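Local coordinates for protein diol-dehydratase (Roseburia inulinivorans, PDB 5I2A) that probably dehydrates 1,2-propanediol to propionaldehyde without vitamin B12, using the radical chemistry of the glycyl radical enzymes, at residues T173-G181 against N253-S261; E474-N482 against A495-N503. All coordinates share one frame; numbering follows the deposited sequence.

Overall arrangement
Both contacts lie in the outer, largely helical part of the chain, on opposite sides of its centre, with centres 55 Å apart and nearest atoms about 38 Å apart. They share no helix or strand, and each is partly buried. In each, a loop docks on a long helix, but with different chemistry. Contact 1 is written in backbone: helix 171-190 kinks, and the loop 253-261 supplies main-chain partners, with prolines and a glycine fixing the close fit. In contact 2 the helix 489-521 is unbroken, its backbone is occupied within itself, and its side-chain amides bind a serine hydroxyl and a carbonyl of the loop that follows strand 474-475, beside an isoleucine laid on a tyrosine ring.

Contact 1: residues T173-G181 against N253-S261; sequences TVLAIGLNG and NVPEFPAES
The kink in helix 171-190 is where L179 and G178 meet P255 and E256 of the loop that joins helices 238-253 and 262-279. The amides of L179 and N180 have no partner in the preceding helical turn, and the loop supplies two carbonyls instead: L179 N bonds P255 O at 2.8 Å and 170°, and N180 N bonds E256 O, also at 2.8 Å. One turn back, L175 O, which an unbroken helix would offer to L179 N, accepts A259 N at 3.0 Å. A loop thus substitutes for the missing helical bonds, in the helical outer part of this PFL-like fold and about 30 Å from the chain centre. Glycine suits its place here because the phi of G178 is positive (73°) and a CB would run into E256 O. The cis peptide before P255 belongs to the same turn; the P255 ring lies against V174, whose CG1, anti to the backbone N (chi1 177°), comes to 3.8 Å from P255 CB, while L179 CD1 meets P255 CG. P258 sets its ring on the carbonyl end of the bent turn, CB 3.3 Å from A176 O, with CG beside the carbonyl carbon of I177. A serine in place of P258 would probably leave a gap beside I177 and free the loop backbone to turn. Water 1 donates to both V174 O and F257 O. E256 CG sits 3.5 Å above the centre of the F257 ring, and water 2 donates to N180 OD1 and E256 OE2.

Contact 2: residues E474-N482 against A495-N503; sequences EIASIQTGN and AYRKQMLYN
S477 OG is gripped by two amide side chains of helix 489-521: it donates to Q499 OE1 at 2.6 Å, in the carbonyl plane, and accepts from N503 ND2 at 3.1 Å. The serine belongs to the loop that leaves strand 474-475, the second strand of a short antiparallel hairpin with 470-471, and runs along the helix in the opposite direction, from N503 toward A495. A small hydroxyl suits this buried place because it can give and accept at once. Q499 is the centre of the joint. Its chain is bent at chi2 (-70°), which turns the amide toward the loop rather than along the helix axis. NE2 then donates to I478 O at 2.8 Å, from above the carbonyl plane, so its oxygen and nitrogen hold neighbouring loop residues and the flip of the amide is fixed. A further bond from NE2 to T480 OG1 is less certain, since T480 was deposited in two conformers. A495, with only a methyl group, lets the loop come close, its CB 3.9 Å from T480 CB. N503 spends the other hydrogen of ND2 on Q499 O one turn back, which ties the amide to its own helix, and a water donates to both N503 OD1 and A476 O. R147 of helix 143-150 also touches Y502 and I475. I478 makes the apolar part of the contact: CD1 rests 3.8 Å from Y502 CB, and CG2, anti to its own carbonyl carbon, makes a CH-pi contact 3.5 Å from the centroid of the Y502 ring, 13° off the ring normal.

Contact 1: residues T173-G181 against N253-S261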
ATOM      1  N   THR A 173       6.851  -4.454 -29.237  1.00 16.95           N
ATOM      2  CA  THR A 173       6.279  -3.124 -29.119  1.00 16.54           C
ATOM      3  C   THR A 173       7.386  -2.075 -29.213  1.00 15.14           C
ATOM      4  O   THR A 173       7.250  -1.084 -29.923  1.00 14.90           O
ATOM      5  CB  THR A 173       5.501  -2.938 -27.805  1.00 16.03           C
ATOM      6  OG1 THR A 173       4.362  -3.807 -27.805  1.00 16.53           O
ATOM      7  CG2 THR A 173       5.036  -1.501 -27.680  1.00 16.47           C
ATOM      8  N   VAL A 174       8.486  -2.308 -28.510  1.00 12.59           N
ATOM      9  CA  VAL A 174       9.605  -1.374 -28.526  1.00 16.69           C
ATOM     10  C   VAL A 174      10.197  -1.252 -29.944  1.00 19.03           C
ATOM     11  O   VAL A 174      10.518  -0.163 -30.400  1.00 16.31           O
ATOM     12  CB  VAL A 174      10.706  -1.804 -27.526  1.00 14.41           C
ATOM     13  CG1 VAL A 174      11.906  -0.869 -27.604  1.00 15.54           C
ATOM     14  CG2 VAL A 174      10.145  -1.847 -26.090  1.00 14.73           C
ATOM     15  N   LEU A 175      10.329  -2.380 -30.628  1.00 16.57           N
ATOM     16  CA  LEU A 175      10.836  -2.388 -31.995  1.00 20.27           C
ATOM     17  C   LEU A 175       9.929  -1.603 -32.946  1.00 20.42           C
ATOM     18  O   LEU A 175      10.419  -0.832 -33.753  1.00 18.93           O
ATOM     19  CB  LEU A 175      10.994  -3.828 -32.499  1.00 19.02           C
ATOM     20  CG  LEU A 175      12.032  -4.683 -31.779  1.00 15.70           C
ATOM     21  CD1 LEU A 175      12.046  -6.100 -32.315  1.00 16.26           C
ATOM     22  CD2 LEU A 175      13.388  -4.071 -31.941  1.00 17.07           C
ATOM     23  N   ALA A 176       8.614  -1.788 -32.832  1.00 15.74           N
ATOM     24  CA  ALA A 176       7.698  -1.199 -33.796  1.00 16.44           C
ATOM     25  C   ALA A 176       7.371   0.276 -33.513  1.00 18.91           C
ATOM     26  O   ALA A 176       7.234   1.048 -34.446  1.00 17.50           O
ATOM     27  CB  ALA A 176       6.407  -2.033 -33.875  1.00 15.53           C
ATOM     28  N   ILE A 177       7.239   0.683 -32.248  1.00 16.64           N
ATOM     29  CA  ILE A 177       6.846   2.066 -32.006  1.00 16.14           C
ATOM     30  C   ILE A 177       7.870   2.832 -31.177  1.00 17.16           C
ATOM     31  O   ILE A 177       7.762   4.036 -31.016  1.00 17.64           O
ATOM     32  CB  ILE A 177       5.432   2.164 -31.343  1.00 18.76           C
ATOM     33  CG1 ILE A 177       5.415   1.673 -29.883  1.00 17.17           C
ATOM     34  CG2 ILE A 177       4.396   1.433 -32.190  1.00 18.43           C
ATOM     35  CD1 ILE A 177       4.010   1.782 -29.209  1.00 15.62           C
ATOM     36  N   GLY A 178       8.890   2.144 -30.686  1.00 16.33           N
ATOM     37  CA  GLY A 178       9.894   2.796 -29.865  1.00 15.56           C
ATOM     38  C   GLY A 178       9.383   3.138 -28.476  1.00 18.17           C
ATOM     39  O   GLY A 178       8.187   3.041 -28.209  1.00 16.77           O
ATOM     40  N   LEU A 179      10.290   3.532 -27.582  1.00 15.86           N
ATOM     41  CA  LEU A 179       9.874   4.030 -26.282  1.00 18.86           C
ATOM     42  C   LEU A 179       9.135   5.357 -26.471  1.00 22.03           C
ATOM     43  O   LEU A 179       8.325   5.748 -25.641  1.00 17.52           O
ATOM     44  CB  LEU A 179      11.066   4.191 -25.335  1.00 15.04           C
ATOM     45  CG  LEU A 179      11.722   2.867 -24.919  1.00 17.31           C
ATOM     46  CD1 LEU A 179      12.814   3.091 -23.891  1.00 14.18           C
ATOM     47  CD2 LEU A 179      10.686   1.868 -24.394  1.00 14.43           C
ATOM     48  N   ASN A 180       9.405   6.044 -27.577  1.00 23.36           N
ATOM     49  CA  ASN A 180       8.635   7.231 -27.909  1.00 19.57           C
ATOM     50  C   ASN A 180       7.170   6.874 -28.077  1.00 20.11           C
ATOM     51  O   ASN A 180       6.293   7.561 -27.575  1.00 20.86           O
ATOM     52  CB  ASN A 180       9.163   7.889 -29.176  1.00 23.49           C
ATOM     53  CG  ASN A 180       8.508   9.206 -29.441  1.00 27.24           C
ATOM     54  OD1 ASN A 180       8.718  10.170 -28.705  1.00 25.36           O
ATOM     55  ND2 ASN A 180       7.698   9.261 -30.488  1.00 27.61           N
ATOM     56  N   GLY A 181       6.921   5.771 -28.777  1.00 18.18           N
ATOM     57  CA  GLY A 181       5.581   5.259 -28.940  1.00 16.88           C
ATOM     58  C   GLY A 181       4.939   4.809 -27.634  1.00 20.24           C
ATOM     59  O   GLY A 181       3.738   4.992 -27.441  1.00 19.63           O
ATOM     60  N   ASN A 253      19.122   6.448 -32.260  0.58 17.32           N
ATOM     61  CA  ASN A 253      17.781   6.161 -32.766  0.58 18.99           C
ATOM     62  C   ASN A 253      17.002   5.176 -31.899  0.58 18.96           C
ATOM     63  O   ASN A 253      15.796   5.335 -31.722  0.58 20.68           O
ATOM     64  CB  ASN A 253      17.839   5.626 -34.203  0.58 19.59           C
ATOM     65  CG  ASN A 253      16.534   5.850 -34.963  0.58 19.94           C
ATOM     66  OD1 ASN A 253      16.100   6.993 -35.128  0.58 23.67           O
ATOM     67  ND2 ASN A 253      15.917   4.769 -35.450  0.58 19.07           N
ATOM     68  N   VAL A 254      17.673   4.156 -31.372  1.00 17.05           N
ATOM     69  CA  VAL A 254      16.960   3.125 -30.613  1.00 18.39           C
ATOM     70  C   VAL A 254      17.468   3.044 -29.167  1.00 18.67           C
ATOM     71  O   VAL A 254      18.634   3.276 -28.893  1.00 17.19           O
ATOM     72  CB  VAL A 254      17.044   1.726 -31.303  1.00 17.46           C
ATOM     73  CG1 VAL A 254      16.325   1.742 -32.652  1.00 17.97           C
ATOM     74  CG2 VAL A 254      18.476   1.260 -31.453  1.00 18.19           C
ATOM     75  N   PRO A 255      16.576   2.710 -28.229  1.00 15.52           N
ATOM     76  CA  PRO A 255      15.200   2.287 -28.463  1.00 18.18           C
ATOM     77  C   PRO A 255      14.166   3.422 -28.425  1.00 17.08           C
ATOM     78  O   PRO A 255      12.981   3.119 -28.346  1.00 16.73           O
ATOM     79  CB  PRO A 255      14.966   1.304 -27.319  1.00 16.67           C
ATOM     80  CG  PRO A 255      15.734   1.887 -26.214  1.00 17.68           C
ATOM     81  CD  PRO A 255      16.939   2.571 -26.809  1.00 14.62           C
ATOM     82  N   GLU A 256      14.589   4.679 -28.509  1.00 18.05           N
ATOM     83  CA  GLU A 256      13.629   5.781 -28.527  1.00 18.92           C
ATOM     84  C   GLU A 256      12.638   5.646 -29.684  1.00 22.00           C
ATOM     85  O   GLU A 256      11.425   5.782 -29.497  1.00 18.96           O
ATOM     86  CB  GLU A 256      14.329   7.147 -28.605  1.00 18.25           C
ATOM     87  CG  GLU A 256      13.321   8.307 -28.791  1.00 18.49           C
ATOM     88  CD  GLU A 256      13.912   9.679 -28.543  1.00 24.61           C
ATOM     89  OE1 GLU A 256      15.151   9.841 -28.622  1.00 21.46           O
ATOM     90  OE2 GLU A 256      13.129  10.601 -28.251  1.00 24.37           O
ATOM     91  N   PHE A 257      13.158   5.336 -30.866  1.00 24.72           N
ATOM     92  CA  PHE A 257      12.349   5.309 -32.080  1.00 19.94           C
ATOM     93  C   PHE A 257      12.218   3.903 -32.648  1.00 17.57           C
ATOM     94  O   PHE A 257      12.974   3.014 -32.268  1.00 17.65           O
ATOM     95  CB  PHE A 257      12.960   6.261 -33.120  1.00 19.38           C
ATOM     96  CG  PHE A 257      12.968   7.700 -32.679  1.00 22.45           C
ATOM     97  CD1 PHE A 257      11.784   8.415 -32.592  1.00 21.72           C
ATOM     98  CD2 PHE A 257      14.154   8.333 -32.346  1.00 22.37           C
ATOM     99  CE1 PHE A 257      11.783   9.744 -32.182  1.00 22.63           C
ATOM    100  CE2 PHE A 257      14.161   9.657 -31.937  1.00 24.36           C
ATOM    101  CZ  PHE A 257      12.971  10.361 -31.851  1.00 23.25           C
ATOM    102  N   PRO A 258      11.235   3.692 -33.542  1.00 16.67           N
ATOM    103  CA  PRO A 258      11.119   2.401 -34.225  1.00 17.09           C
ATOM    104  C   PRO A 258      12.421   2.007 -34.923  1.00 21.11           C
ATOM    105  O   PRO A 258      13.112   2.867 -35.467  1.00 22.77           O
ATOM    106  CB  PRO A 258       9.997   2.641 -35.243  1.00 19.51           C
ATOM    107  CG  PRO A 258       9.152   3.717 -34.610  1.00 17.17           C
ATOM    108  CD  PRO A 258      10.132   4.607 -33.901  1.00 15.19           C
ATOM    109  N   ALA A 259      12.757   0.723 -34.877  1.00 21.38           N
ATOM    110  CA  ALA A 259      13.993   0.237 -35.481  1.00 21.57           C
ATOM    111  C   ALA A 259      13.939   0.335 -37.006  1.00 22.54           C
ATOM    112  O   ALA A 259      13.015  -0.181 -37.618  1.00 19.21           O
ATOM    113  CB  ALA A 259      14.258  -1.204 -35.056  1.00 18.30           C
ATOM    114  N   GLU A 260      14.946   0.970 -37.601  1.00 21.45           N
ATOM    115  CA  GLU A 260      15.018   1.167 -39.056  1.00 30.01           C
ATOM    116  C   GLU A 260      15.939   0.187 -39.785  1.00 27.29           C
ATOM    117  O   GLU A 260      16.046   0.224 -41.004  1.00 26.67           O
ATOM    118  CB  GLU A 260      15.497   2.583 -39.369  1.00 26.14           C
ATOM    119  CG  GLU A 260      14.851   3.653 -38.533  1.00 34.85           C
ATOM    120  CD  GLU A 260      13.790   4.413 -39.285  1.00 46.01           C
ATOM    121  OE1 GLU A 260      12.919   3.764 -39.913  1.00 48.50           O
ATOM    122  OE2 GLU A 260      13.840   5.661 -39.252  1.00 49.02           O
ATOM    123  N   SER A 261      16.625  -0.663 -39.036  1.00 25.20           N
ATOM    124  CA  SER A 261      17.547  -1.625 -39.624  1.00 24.04           C
ATOM    125  C   SER A 261      17.654  -2.855 -38.740  1.00 27.13           C
ATOM    126  O   SER A 261      17.183  -2.841 -37.599  1.00 25.26           O
ATOM    127  CB  SER A 261      18.931  -1.005 -39.815  1.00 22.23           C
ATOM    128  OG  SER A 261      19.569  -0.813 -38.570  1.00 24.33           O
TER
HETATM  129  O   HOH W   1      13.119   0.339 -31.404  1.00 15.87           O
HETATM  130  O   HOH W   2      10.651  10.066 -27.130  1.00 30.39           O

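Contact 2: residues E474-N482 against A495-N503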
ATOM      1  N   GLU A 474      11.756 -32.516  17.482  1.00 28.90           N
ATOM      2  CA  GLU A 474      10.723 -31.491  17.631  1.00 29.87           C
ATOM      3  C   GLU A 474       9.593 -31.625  16.613  1.00 23.88           C
ATOM      4  O   GLU A 474       9.767 -32.200  15.541  1.00 23.30           O
ATOM      5  CB  GLU A 474      11.343 -30.098  17.548  1.00 34.05           C
ATOM      6  CG  GLU A 474      12.597 -30.009  16.710  1.00 42.38           C
ATOM      7  CD  GLU A 474      13.381 -28.730  16.969  1.00 54.70           C
ATOM      8  OE1 GLU A 474      14.481 -28.574  16.394  1.00 56.51           O
ATOM      9  OE2 GLU A 474      12.893 -27.881  17.747  1.00 61.98           O
ATOM     10  N   ILE A 475       8.428 -31.101  16.969  1.00 26.87           N
ATOM     11  CA  ILE A 475       7.300 -31.052  16.052  1.00 23.95           C
ATOM     12  C   ILE A 475       7.662 -30.180  14.851  1.00 23.80           C
ATOM     13  O   ILE A 475       8.098 -29.042  15.015  1.00 21.68           O
ATOM     14  CB  ILE A 475       6.034 -30.517  16.742  1.00 25.50           C
ATOM     15  CG1 ILE A 475       5.551 -31.524  17.791  1.00 27.87           C
ATOM     16  CG2 ILE A 475       4.922 -30.270  15.721  1.00 23.08           C
ATOM     17  CD1 ILE A 475       4.151 -31.261  18.299  1.00 34.67           C
ATOM     18  N   ALA A 476       7.518 -30.732  13.650  1.00 17.57           N
ATOM     19  CA  ALA A 476       7.915 -30.018  12.438  1.00 18.66           C
ATOM     20  C   ALA A 476       6.787 -29.944  11.417  1.00 21.38           C
ATOM     21  O   ALA A 476       6.915 -29.270  10.403  1.00 17.56           O
ATOM     22  CB  ALA A 476       9.122 -30.677  11.816  1.00 17.38           C
ATOM     23  N   SER A 477       5.705 -30.668  11.685  1.00 17.02           N
ATOM     24  CA  SER A 477       4.560 -30.750  10.785  1.00 19.80           C
ATOM     25  C   SER A 477       3.369 -31.314  11.558  1.00 16.65           C
ATOM     26  O   SER A 477       3.463 -31.520  12.766  1.00 19.97           O
ATOM     27  CB  SER A 477       4.884 -31.625   9.568  1.00 16.26           C
ATOM     28  OG  SER A 477       3.868 -31.535   8.592  1.00 18.11           O
ATOM     29  N   ILE A 478       2.254 -31.551  10.877  1.00 17.95           N
ATOM     30  CA  ILE A 478       1.095 -32.162  11.527  1.00 18.58           C
ATOM     31  C   ILE A 478       1.372 -33.613  11.917  1.00 23.23           C
ATOM     32  O   ILE A 478       2.235 -34.268  11.328  1.00 21.85           O
ATOM     33  CB  ILE A 478      -0.159 -32.128  10.632  1.00 19.39           C
ATOM     34  CG1 ILE A 478       0.147 -32.716   9.257  1.00 16.75           C
ATOM     35  CG2 ILE A 478      -0.663 -30.714  10.489  1.00 21.47           C
ATOM     36  CD1 ILE A 478      -1.070 -32.864   8.367  1.00 19.41           C
ATOM     37  N   GLN A 479       0.647 -34.094  12.925  1.00 21.24           N
ATOM     38  CA  GLN A 479       0.731 -35.485  13.373  1.00 23.66           C
ATOM     39  C   GLN A 479      -0.314 -36.325  12.651  1.00 22.27           C
ATOM     40  O   GLN A 479      -1.496 -36.247  12.950  1.00 26.24           O
ATOM     41  CB  GLN A 479       0.525 -35.601  14.893  1.00 22.89           C
ATOM     42  CG  GLN A 479       1.760 -35.291  15.727  1.00 19.53           C
ATOM     43  CD  GLN A 479       2.330 -33.926  15.403  1.00 24.80           C
ATOM     44  OE1 GLN A 479       1.730 -32.903  15.728  1.00 24.51           O
ATOM     45  NE2 GLN A 479       3.478 -33.905  14.722  1.00 19.59           N
ATOM     46  N   THR A 480       0.107 -37.136  11.698  1.00 20.89           N
ATOM     47  CA  THR A 480      -0.795 -37.971  10.924  1.00 22.31           C
ATOM     48  C   THR A 480      -0.926 -39.379  11.503  1.00 21.72           C
ATOM     49  O   THR A 480      -1.623 -40.219  10.951  1.00 24.37           O
ATOM     50  CB  THR A 480      -0.324 -38.079   9.457  1.00 23.34           C
ATOM     51  OG1 THR A 480       1.101 -38.186   9.423  1.00 34.27           O
ATOM     52  CG2 THR A 480      -0.760 -36.862   8.662  1.00 22.21           C
ATOM     53  N   GLY A 481      -0.220 -39.650  12.595  1.00 23.11           N
ATOM     54  CA  GLY A 481      -0.328 -40.943  13.250  1.00 22.32           C
ATOM     55  C   GLY A 481       0.961 -41.739  13.303  1.00 25.38           C
ATOM     56  O   GLY A 481       1.839 -41.581  12.459  1.00 22.43           O
ATOM     57  N   ASN A 482       1.086 -42.584  14.320  1.00 28.15           N
ATOM     58  CA  ASN A 482       2.209 -43.502  14.400  1.00 26.07           C
ATOM     59  C   ASN A 482       2.226 -44.388  13.155  1.00 23.92           C
ATOM     60  O   ASN A 482       1.245 -45.064  12.858  1.00 25.93           O
ATOM     61  CB  ASN A 482       2.127 -44.354  15.668  1.00 30.75           C
ATOM     62  CG  ASN A 482       3.401 -45.129  15.927  1.00 33.27           C
ATOM     63  OD1 ASN A 482       3.843 -45.923  15.090  1.00 32.35           O
ATOM     64  ND2 ASN A 482       4.014 -44.887  17.077  1.00 32.66           N
ATOM     65  N   ALA A 495      -2.139 -40.550   4.808  1.00 19.48           N
ATOM     66  CA  ALA A 495      -1.267 -39.778   5.682  1.00 20.64           C
ATOM     67  C   ALA A 495      -0.298 -38.904   4.859  1.00 20.46           C
ATOM     68  O   ALA A 495      -0.074 -37.736   5.183  1.00 16.35           O
ATOM     69  CB  ALA A 495      -0.496 -40.706   6.615  1.00 19.65           C
ATOM     70  N   TYR A 496       0.265 -39.477   3.796  1.00 17.16           N
ATOM     71  CA  TYR A 496       1.161 -38.730   2.921  1.00 14.95           C
ATOM     72  C   TYR A 496       0.427 -37.581   2.234  1.00 17.24           C
ATOM     73  O   TYR A 496       0.952 -36.469   2.157  1.00 16.09           O
ATOM     74  CB  TYR A 496       1.797 -39.643   1.874  1.00 15.10           C
ATOM     75  CG  TYR A 496       2.701 -38.913   0.901  1.00 15.37           C
ATOM     76  CD1 TYR A 496       3.785 -38.165   1.349  1.00 12.94           C
ATOM     77  CD2 TYR A 496       2.477 -38.977  -0.460  1.00 14.54           C
ATOM     78  CE1 TYR A 496       4.618 -37.497   0.452  1.00 15.14           C
ATOM     79  CE2 TYR A 496       3.298 -38.310  -1.360  1.00 14.55           C
ATOM     80  CZ  TYR A 496       4.357 -37.576  -0.902  1.00 15.01           C
ATOM     81  OH  TYR A 496       5.148 -36.922  -1.802  1.00 14.35           O
ATOM     82  N   ARG A 497      -0.789 -37.846   1.758  1.00 16.92           N
ATOM     83  CA  ARG A 497      -1.587 -36.801   1.102  1.00 16.94           C
ATOM     84  C   ARG A 497      -1.764 -35.605   2.045  1.00 19.51           C
ATOM     85  O   ARG A 497      -1.628 -34.448   1.630  1.00 17.35           O
ATOM     86  CB  ARG A 497      -2.953 -37.334   0.656  1.00 16.43           C
ATOM     87  CG  ARG A 497      -3.735 -36.372  -0.247  1.00 18.67           C
ATOM     88  CD  ARG A 497      -5.182 -36.822  -0.467  1.00 18.85           C
ATOM     89  NE  ARG A 497      -5.941 -36.814   0.777  1.00 22.51           N
ATOM     90  CZ  ARG A 497      -6.503 -35.732   1.307  1.00 24.19           C
ATOM     91  NH1 ARG A 497      -6.397 -34.558   0.703  1.00 27.43           N
ATOM     92  NH2 ARG A 497      -7.178 -35.823   2.440  1.00 22.23           N
ATOM     93  N   LYS A 498      -2.025 -35.889   3.318  1.00 17.11           N
ATOM     94  CA  LYS A 498      -2.267 -34.821   4.287  1.00 17.23           C
ATOM     95  C   LYS A 498      -0.992 -34.064   4.653  1.00 16.45           C
ATOM     96  O   LYS A 498      -1.025 -32.849   4.815  1.00 16.37           O
ATOM     97  CB  LYS A 498      -2.919 -35.374   5.562  1.00 18.60           C
ATOM     98  CG  LYS A 498      -4.367 -35.874   5.417  1.00 19.84           C
ATOM     99  CD  LYS A 498      -4.765 -36.630   6.688  1.00 26.74           C
ATOM    100  CE  LYS A 498      -6.147 -37.242   6.614  1.00 43.79           C
ATOM    101  NZ  LYS A 498      -6.383 -38.206   7.732  1.00 46.26           N
ATOM    102  N   GLN A 499       0.122 -34.779   4.809  1.00 13.55           N
ATOM    103  CA  GLN A 499       1.399 -34.114   5.036  1.00 16.86           C
ATOM    104  C   GLN A 499       1.709 -33.171   3.870  1.00 15.90           C
ATOM    105  O   GLN A 499       2.240 -32.087   4.065  1.00 16.19           O
ATOM    106  CB  GLN A 499       2.538 -35.126   5.201  1.00 16.20           C
ATOM    107  CG  GLN A 499       2.512 -35.902   6.498  1.00 17.14           C
ATOM    108  CD  GLN A 499       2.855 -35.034   7.685  1.00 19.37           C
ATOM    109  OE1 GLN A 499       3.321 -33.902   7.534  1.00 17.36           O
ATOM    110  NE2 GLN A 499       2.633 -35.559   8.869  1.00 15.10           N
ATOM    111  N   MET A 500       1.385 -33.612   2.661  1.00 15.99           N
ATOM    112  CA  MET A 500       1.626 -32.811   1.477  1.00 17.11           C
ATOM    113  C   MET A 500       0.754 -31.560   1.504  1.00 16.40           C
ATOM    114  O   MET A 500       1.257 -30.461   1.339  1.00 15.28           O
ATOM    115  CB  MET A 500       1.361 -33.628   0.212  1.00 14.97           C
ATOM    116  CG  MET A 500       2.446 -34.673  -0.052  1.00 14.94           C
ATOM    117  SD  MET A 500       3.946 -33.935  -0.735  1.00 16.45           S
ATOM    118  CE  MET A 500       3.433 -33.666  -2.425  1.00 14.88           C
ATOM    119  N   LEU A 501      -0.545 -31.745   1.730  1.00 15.29           N
ATOM    120  CA  LEU A 501      -1.501 -30.643   1.694  1.00 17.42           C
ATOM    121  C   LEU A 501      -1.163 -29.575   2.725  1.00 17.34           C
ATOM    122  O   LEU A 501      -1.162 -28.389   2.414  1.00 17.58           O
ATOM    123  CB  LEU A 501      -2.927 -31.157   1.907  1.00 17.22           C
ATOM    124  CG  LEU A 501      -4.049 -30.129   1.742  1.00 22.23           C
ATOM    125  CD1 LEU A 501      -3.995 -29.455   0.380  1.00 20.77           C
ATOM    126  CD2 LEU A 501      -5.410 -30.773   1.970  1.00 21.04           C
ATOM    127  N   TYR A 502      -0.856 -29.999   3.946  1.00 16.21           N
ATOM    128  CA  TYR A 502      -0.492 -29.058   5.001  1.00 17.29           C
ATOM    129  C   TYR A 502       0.694 -28.180   4.603  1.00 19.00           C
ATOM    130  O   TYR A 502       0.650 -26.953   4.734  1.00 13.62           O
ATOM    131  CB  TYR A 502      -0.161 -29.803   6.291  1.00 16.10           C
ATOM    132  CG  TYR A 502       0.208 -28.890   7.446  1.00 15.74           C
ATOM    133  CD1 TYR A 502      -0.766 -28.162   8.113  1.00 13.69           C
ATOM    134  CD2 TYR A 502       1.526 -28.756   7.859  1.00 14.98           C
ATOM    135  CE1 TYR A 502      -0.436 -27.337   9.169  1.00 18.53           C
ATOM    136  CE2 TYR A 502       1.867 -27.929   8.916  1.00 15.82           C
ATOM    137  CZ  TYR A 502       0.882 -27.222   9.564  1.00 17.75           C
ATOM    138  OH  TYR A 502       1.207 -26.404  10.620  1.00 22.72           O
ATOM    139  N   ASN A 503       1.750 -28.813   4.104  1.00 12.94           N
ATOM    140  CA  ASN A 503       2.961 -28.079   3.784  1.00 16.28           C
ATOM    141  C   ASN A 503       2.872 -27.292   2.478  1.00 16.05           C
ATOM    142  O   ASN A 503       3.506 -26.256   2.338  1.00 13.48           O
ATOM    143  CB  ASN A 503       4.143 -29.037   3.776  1.00 12.68           C
ATOM    144  CG  ASN A 503       4.593 -29.351   5.178  1.00 14.17           C
ATOM    145  OD1 ASN A 503       5.195 -28.507   5.838  1.00 15.21           O
ATOM    146  ND2 ASN A 503       4.252 -30.542   5.667  1.00 15.44           N
TER
HETATM  147  O   HOH W   3       5.325 -28.130   8.525  1.00 17.79           O